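Local coordinates for YueI protein (Bacillus subtilis, PDB 2OHW) that is of unknown function, a small single-chain alpha/beta protein of the DUF1694 family built round a mixed four-stranded beta-sheet, at residues V37-T42 against K53-E58; T66-G71 against V107-I112. All coordinates share one frame; numbering follows the deposited sequence.

From the N terminus, strand 37-42 comes first, and interaction 1 closes a short loop by bringing helix 53-60 back against it, ten residues, four of them helical, lying between the two segments. The chain runs on from this helix into strand 65-70, where interaction 2 opens; helix 75-87 and strand 92-95 pass before strand 104-110 returns to close it. The two loops therefore follow one another in series, without nesting or crossing. They meet at Ile108, which stands between strands 65-70 and 37-42, bonds through its backbone to Val38 and Leu39, and packs its CD1 against helix 53-60. Edge strand, inner strands and covering helix are thereby joined.

Interaction 1 (V37-T42 against K53-E58); sequences VVLALT and KEAEHE
Apolar contact carries most of this meeting, and on the strand side Leu39 supplies most of it. Its CG stands anti to the backbone N (chi1 -165°), and from there CD2 reaches the helix, where it rests 3.6 Å from CA of Ala55 and 4.0 Å from CB of the same residue. A small alanine suits this place, because the leucine methyl can come right up to the helix backbone; Ala55 also touches Tyr81 and Met84 of helix 75-87. On its next turn the helix offers the aliphatic part of Glu58, with CG 4.0 Å from Leu39 CD2. Helix 53-60 thus covers one face of the mixed sheet at its edge strand 37-42, running roughly antiparallel to it at 153°. Val38 and Leu39 form a classic beta bulge opposite Ile108, so that both consecutive side chains point to the helix. The polar element is the carboxylate of Glu58, whose chain bends at chi2 (-49°) and crosses Val38 obliquely, leaving OE1 only 3.2 Å from Val38 CG1. No hydrogen bond joins the two segments; OE1 instead makes a salt bridge to Arg116, a residue that the side chain of Val38 also touches, while OE2 accepts a weak bond from ND1 of His57. An alanine in place of Glu58 would probably disturb this corner, losing both the methylene cover over Leu39 and the ion pair with Arg116.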
loop_
_atom_site.group_PDB
_atom_site.type_symbol
_atom_site.label_atom_id
_atom_site.label_comp_id
_atom_site.label_asym_id
_atom_site.label_seq_id
_atom_site.Cartn_x
_atom_site.Cartn_y
_atom_site.Cartn_z
ATOM N N VAL A 37 8.495 -0.002 -2.340
ATOM C CA VAL A 37 7.324 -0.514 -1.642
ATOM C C VAL A 37 7.686 -1.731 -0.797
ATOM O O VAL A 37 8.299 -2.687 -1.292
ATOM C CB VAL A 37 6.181 -0.848 -2.619
ATOM C CG1 VAL A 37 5.000 -1.434 -1.865
ATOM C CG2 VAL A 37 5.749 0.411 -3.400
ATOM N N VAL A 38 7.286 -1.685 0.474
ATOM C CA VAL A 38 7.449 -2.779 1.415
ATOM C C VAL A 38 6.168 -3.616 1.511
ATOM O O VAL A 38 6.230 -4.838 1.590
ATOM C CB VAL A 38 7.832 -2.227 2.819
ATOM C CG1 VAL A 38 7.844 -3.324 3.859
ATOM C CG2 VAL A 38 9.203 -1.540 2.759
ATOM N N LEU A 39 5.006 -2.963 1.492
ATOM C CA LEU A 39 3.730 -3.668 1.580
ATOM C C LEU A 39 2.646 -2.737 1.074
ATOM O O LEU A 39 2.711 -1.519 1.272
ATOM C CB LEU A 39 3.435 -4.085 3.020
ATOM C CG LEU A 39 2.332 -5.135 3.275
ATOM C CD1 LEU A 39 2.859 -6.553 2.988
ATOM C CD2 LEU A 39 1.934 -5.039 4.726
ATOM N N ALA A 40 1.641 -3.306 0.418
ATOM C CA ALA A 40 0.496 -2.534 -0.035
ATOM C C ALA A 40 -0.775 -3.302 0.290
ATOM O O ALA A 40 -0.803 -4.535 0.173
ATOM C CB ALA A 40 0.605 -2.273 -1.517
ATOM N N LEU A 41 -1.815 -2.581 0.715
ATOM C CA LEU A 41 -3.139 -3.165 0.990
ATOM C C LEU A 41 -4.147 -2.501 0.071
ATOM O O LEU A 41 -4.055 -1.274 -0.164
ATOM C CB LEU A 41 -3.555 -2.862 2.417
ATOM C CG LEU A 41 -2.823 -3.562 3.560
ATOM C CD1 LEU A 41 -3.416 -3.075 4.883
ATOM C CD2 LEU A 41 -2.876 -5.052 3.481
ATOM N N THR A 42 -5.110 -3.270 -0.449
ATOM C CA THR A 42 -6.181 -2.659 -1.233
ATOM C C THR A 42 -7.106 -1.870 -0.305
ATOM O O THR A 42 -7.122 -2.085 0.922
ATOM C CB THR A 42 -7.051 -3.696 -1.970
ATOM O OG1 THR A 42 -7.794 -4.470 -1.015
ATOM C CG2 THR A 42 -6.202 -4.599 -2.852
ATOM N N LYS A 53 -2.420 -7.884 10.871
ATOM C CA LYS A 53 -1.177 -8.080 11.629
ATOM C C LYS A 53 0.073 -8.083 10.735
ATOM O O LYS A 53 1.157 -7.736 11.194
ATOM C CB LYS A 53 -1.249 -9.362 12.465
ATOM C CG LYS A 53 -0.166 -9.475 13.540
ATOM C CD LYS A 53 -0.255 -8.360 14.591
ATOM C CE LYS A 53 1.071 -8.213 15.324
ATOM N NZ LYS A 53 0.972 -7.244 16.449
ATOM N N GLU A 54 -0.087 -8.458 9.464
ATOM C CA GLU A 54 1.020 -8.434 8.512
ATOM C C GLU A 54 1.520 -7.020 8.270
ATOM O O GLU A 54 2.715 -6.807 8.080
ATOM C CB GLU A 54 0.613 -9.077 7.182
ATOM C CG GLU A 54 0.286 -10.572 7.299
ATOM C CD GLU A 54 -1.172 -10.870 7.607
ATOM O OE1 GLU A 54 -1.925 -9.977 8.033
ATOM O OE2 GLU A 54 -1.573 -12.037 7.437
ATOM N N ALA A 55 0.618 -6.038 8.311
ATOM C CA ALA A 55 1.044 -4.640 8.199
ATOM C C ALA A 55 1.764 -4.214 9.462
ATOM O O ALA A 55 2.776 -3.517 9.383
ATOM C CB ALA A 55 -0.145 -3.717 7.924
ATOM N N GLU A 56 1.254 -4.637 10.617
ATOM C CA GLU A 56 1.931 -4.316 11.880
ATOM C C GLU A 56 3.353 -4.871 11.877
ATOM O O GLU A 56 4.284 -4.208 12.313
ATOM C CB GLU A 56 1.159 -4.805 13.109
ATOM C CG GLU A 56 1.875 -4.405 14.415
ATOM C CD GLU A 56 0.991 -4.294 15.637
ATOM O OE1 GLU A 56 -0.150 -4.810 15.629
ATOM O OE2 GLU A 56 1.472 -3.701 16.631
ATOM N N HIS A 57 3.520 -6.087 11.362
ATOM C CA HIS A 57 4.844 -6.677 11.298
ATOM C C HIS A 57 5.827 -5.818 10.518
ATOM O O HIS A 57 6.981 -5.633 10.936
ATOM C CB HIS A 57 4.783 -8.079 10.681
ATOM C CG HIS A 57 6.119 -8.750 10.617
ATOM N ND1 HIS A 57 6.941 -8.666 9.516
ATOM C CD2 HIS A 57 6.808 -9.447 11.551
ATOM C CE1 HIS A 57 8.064 -9.325 9.755
ATOM N NE2 HIS A 57 8.008 -9.800 10.987
ATOM N N GLU A 58 5.384 -5.319 9.366
ATOM C CA GLU A 58 6.226 -4.485 8.521
ATOM C C GLU A 58 6.534 -3.132 9.164
ATOM O O GLU A 58 7.640 -2.609 9.021
ATOM C CB GLU A 58 5.603 -4.296 7.129
ATOM C CG GLU A 58 5.577 -5.572 6.253
ATOM C CD GLU A 58 6.913 -6.323 6.189
ATOM O OE1 GLU A 58 7.989 -5.687 6.052
ATOM O OE2 GLU A 58 6.886 -7.571 6.264
#

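Interaction 2 (T66-G71 against V107-I112)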
loop_
_atom_site.group_PDB
_atom_site.type_symbol
_atom_site.label_atom_id
_atom_site.label_comp_id
_atom_site.label_asym_id
_atom_site.label_seq_id
_atom_site.Cartn_x
_atom_site.Cartn_y
_atom_site.Cartn_z
ATOM N N THR A 66 7.621 5.160 5.570
ATOM C CA THR A 66 6.462 6.009 5.803
ATOM C C THR A 66 5.206 5.198 5.514
ATOM O O THR A 66 5.181 4.388 4.587
ATOM C CB THR A 66 6.500 7.250 4.900
ATOM O OG1 THR A 66 7.738 7.953 5.105
ATOM C CG2 THR A 66 5.334 8.203 5.188
ATOM N N LEU A 67 4.170 5.439 6.304
ATOM C CA LEU A 67 2.850 4.906 6.019
ATOM C C LEU A 67 2.064 5.896 5.137
ATOM O O LEU A 67 1.696 6.990 5.584
ATOM C CB LEU A 67 2.120 4.630 7.340
ATOM C CG LEU A 67 0.649 4.246 7.212
ATOM C CD1 LEU A 67 0.536 2.913 6.508
ATOM C CD2 LEU A 67 -0.026 4.203 8.585
ATOM N N LEU A 68 1.832 5.517 3.881
ATOM C CA LEU A 68 1.060 6.320 2.934
ATOM C C LEU A 68 -0.387 5.814 2.943
ATOM O O LEU A 68 -0.618 4.594 2.855
ATOM C CB LEU A 68 1.631 6.181 1.526
ATOM C CG LEU A 68 3.116 6.554 1.334
ATOM C CD1 LEU A 68 3.538 6.347 -0.116
ATOM C CD2 LEU A 68 3.362 8.001 1.750
ATOM N N ILE A 69 -1.340 6.749 3.055
ATOM C CA ILE A 69 -2.762 6.419 3.190
ATOM C C ILE A 69 -3.520 7.132 2.083
ATOM O O ILE A 69 -3.340 8.332 1.868
ATOM C CB ILE A 69 -3.289 6.895 4.544
ATOM C CG1 ILE A 69 -2.587 6.156 5.677
ATOM C CG2 ILE A 69 -4.806 6.707 4.642
ATOM C CD1 ILE A 69 -2.650 6.916 7.001
ATOM N N ASN A 70 -4.385 6.400 1.392
ATOM C CA ASN A 70 -5.229 6.951 0.359
ATOM C C ASN A 70 -6.303 7.860 0.959
ATOM O O ASN A 70 -7.174 7.384 1.678
ATOM C CB ASN A 70 -5.901 5.791 -0.384
ATOM C CG ASN A 70 -6.615 6.226 -1.624
ATOM O OD1 ASN A 70 -7.135 7.344 -1.695
ATOM N ND2 ASN A 70 -6.670 5.338 -2.613
ATOM N N GLY A 71 -6.247 9.156 0.641
ATOM C CA GLY A 71 -7.193 10.150 1.157
ATOM C C GLY A 71 -8.640 9.951 0.737
ATOM O O GLY A 71 -9.531 10.630 1.267
ATOM N N VAL A 107 0.023 2.119 1.559
ATOM C CA VAL A 107 1.321 1.668 1.046
ATOM C C VAL A 107 2.368 2.003 2.098
ATOM O O VAL A 107 2.443 3.142 2.552
ATOM C CB VAL A 107 1.691 2.372 -0.282
ATOM C CG1 VAL A 107 3.104 2.016 -0.727
ATOM C CG2 VAL A 107 0.691 2.019 -1.386
ATOM N N ILE A 108 3.151 1.006 2.501
ATOM C CA ILE A 108 4.310 1.236 3.350
ATOM C C ILE A 108 5.502 1.336 2.421
ATOM O O ILE A 108 5.808 0.378 1.704
ATOM C CB ILE A 108 4.500 0.119 4.396
ATOM C CG1 ILE A 108 3.261 0.040 5.301
ATOM C CG2 ILE A 108 5.777 0.362 5.238
ATOM C CD1 ILE A 108 3.174 -1.178 6.227
ATOM N N ALA A 109 6.142 2.500 2.398
ATOM C CA ALA A 109 7.237 2.765 1.457
ATOM C C ALA A 109 8.498 3.129 2.208
ATOM O O ALA A 109 8.469 3.956 3.124
ATOM C CB ALA A 109 6.855 3.890 0.506
ATOM N N ALA A 110 9.604 2.526 1.798
ATOM C CA ALA A 110 10.921 2.864 2.336
ATOM C C ALA A 110 11.474 4.124 1.674
ATOM O O ALA A 110 11.022 4.543 0.601
ATOM C CB ALA A 110 11.879 1.699 2.150
ATOM N N ASP A 111 12.473 4.733 2.306
ATOM C CA ASP A 111 13.044 5.960 1.741
ATOM C C ASP A 111 14.142 5.656 0.712
ATOM O O ASP A 111 14.658 6.573 0.056
ATOM C CB ASP A 111 13.544 6.903 2.847
ATOM C CG ASP A 111 14.709 6.334 3.618
ATOM O OD1 ASP A 111 14.898 5.107 3.597
ATOM O OD2 ASP A 111 15.445 7.124 4.258
ATOM N N ILE A 112 14.477 4.371 0.576
ATOM C CA ILE A 112 15.422 3.882 -0.433
ATOM C C ILE A 112 14.886 2.627 -1.129
ATOM O O ILE A 112 13.882 2.051 -0.708
ATOM C CB ILE A 112 16.789 3.550 0.206
ATOM C CG1 ILE A 112 16.644 2.413 1.229
ATOM C CG2 ILE A 112 17.403 4.805 0.835
ATOM C CD1 ILE A 112 17.966 1.928 1.844
#
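Leu67 and Ile108 stand directly across from each other on the sheet face that helices 53-60 and 75-87 cover. Leu67 holds CG anti to its backbone N (chi1 172°), whereas Ile108 holds CG1 anti to its carbonyl carbon; the two chains cross obliquely and touch where Leu67 CD1 lies 4.1 Å from Ile108 CG1. Branched apolar residues suit this buried non-hydrogen-bonded pair. On the other face Leu68 and Val107 meet at their roots, CB to CB at 4.2 Å, and the CG of Leu68, anti to the carbonyl carbon, carries CD1 diagonally to within 4.2 Å of Ala109 CB. The short side chain of Ala109 suits a place shared with this leucine, with Thr66 opposite and with Ser32 of a loop. The alternation of hydrogen-bonded and non-hydrogen-bonded pairs marks an antiparallel pairing, here of the two inner strands of the mixed sheet, inclined at 145° by their twist. Two hydrogen-bonded pairs flank Leu67 and Ile108. Leu68 N reaches Val107 O at 2.8 Å, nearly along the C=O axis, and Val107 N returns to Leu68 O at 2.9 Å. Thr66 and Ala109 exchange bonds likewise, that from Ala109 N to Thr66 O being nearly straight at 169°. Ile108 CA adds a CA-H...O contact to Thr66 O at 3.5 Å.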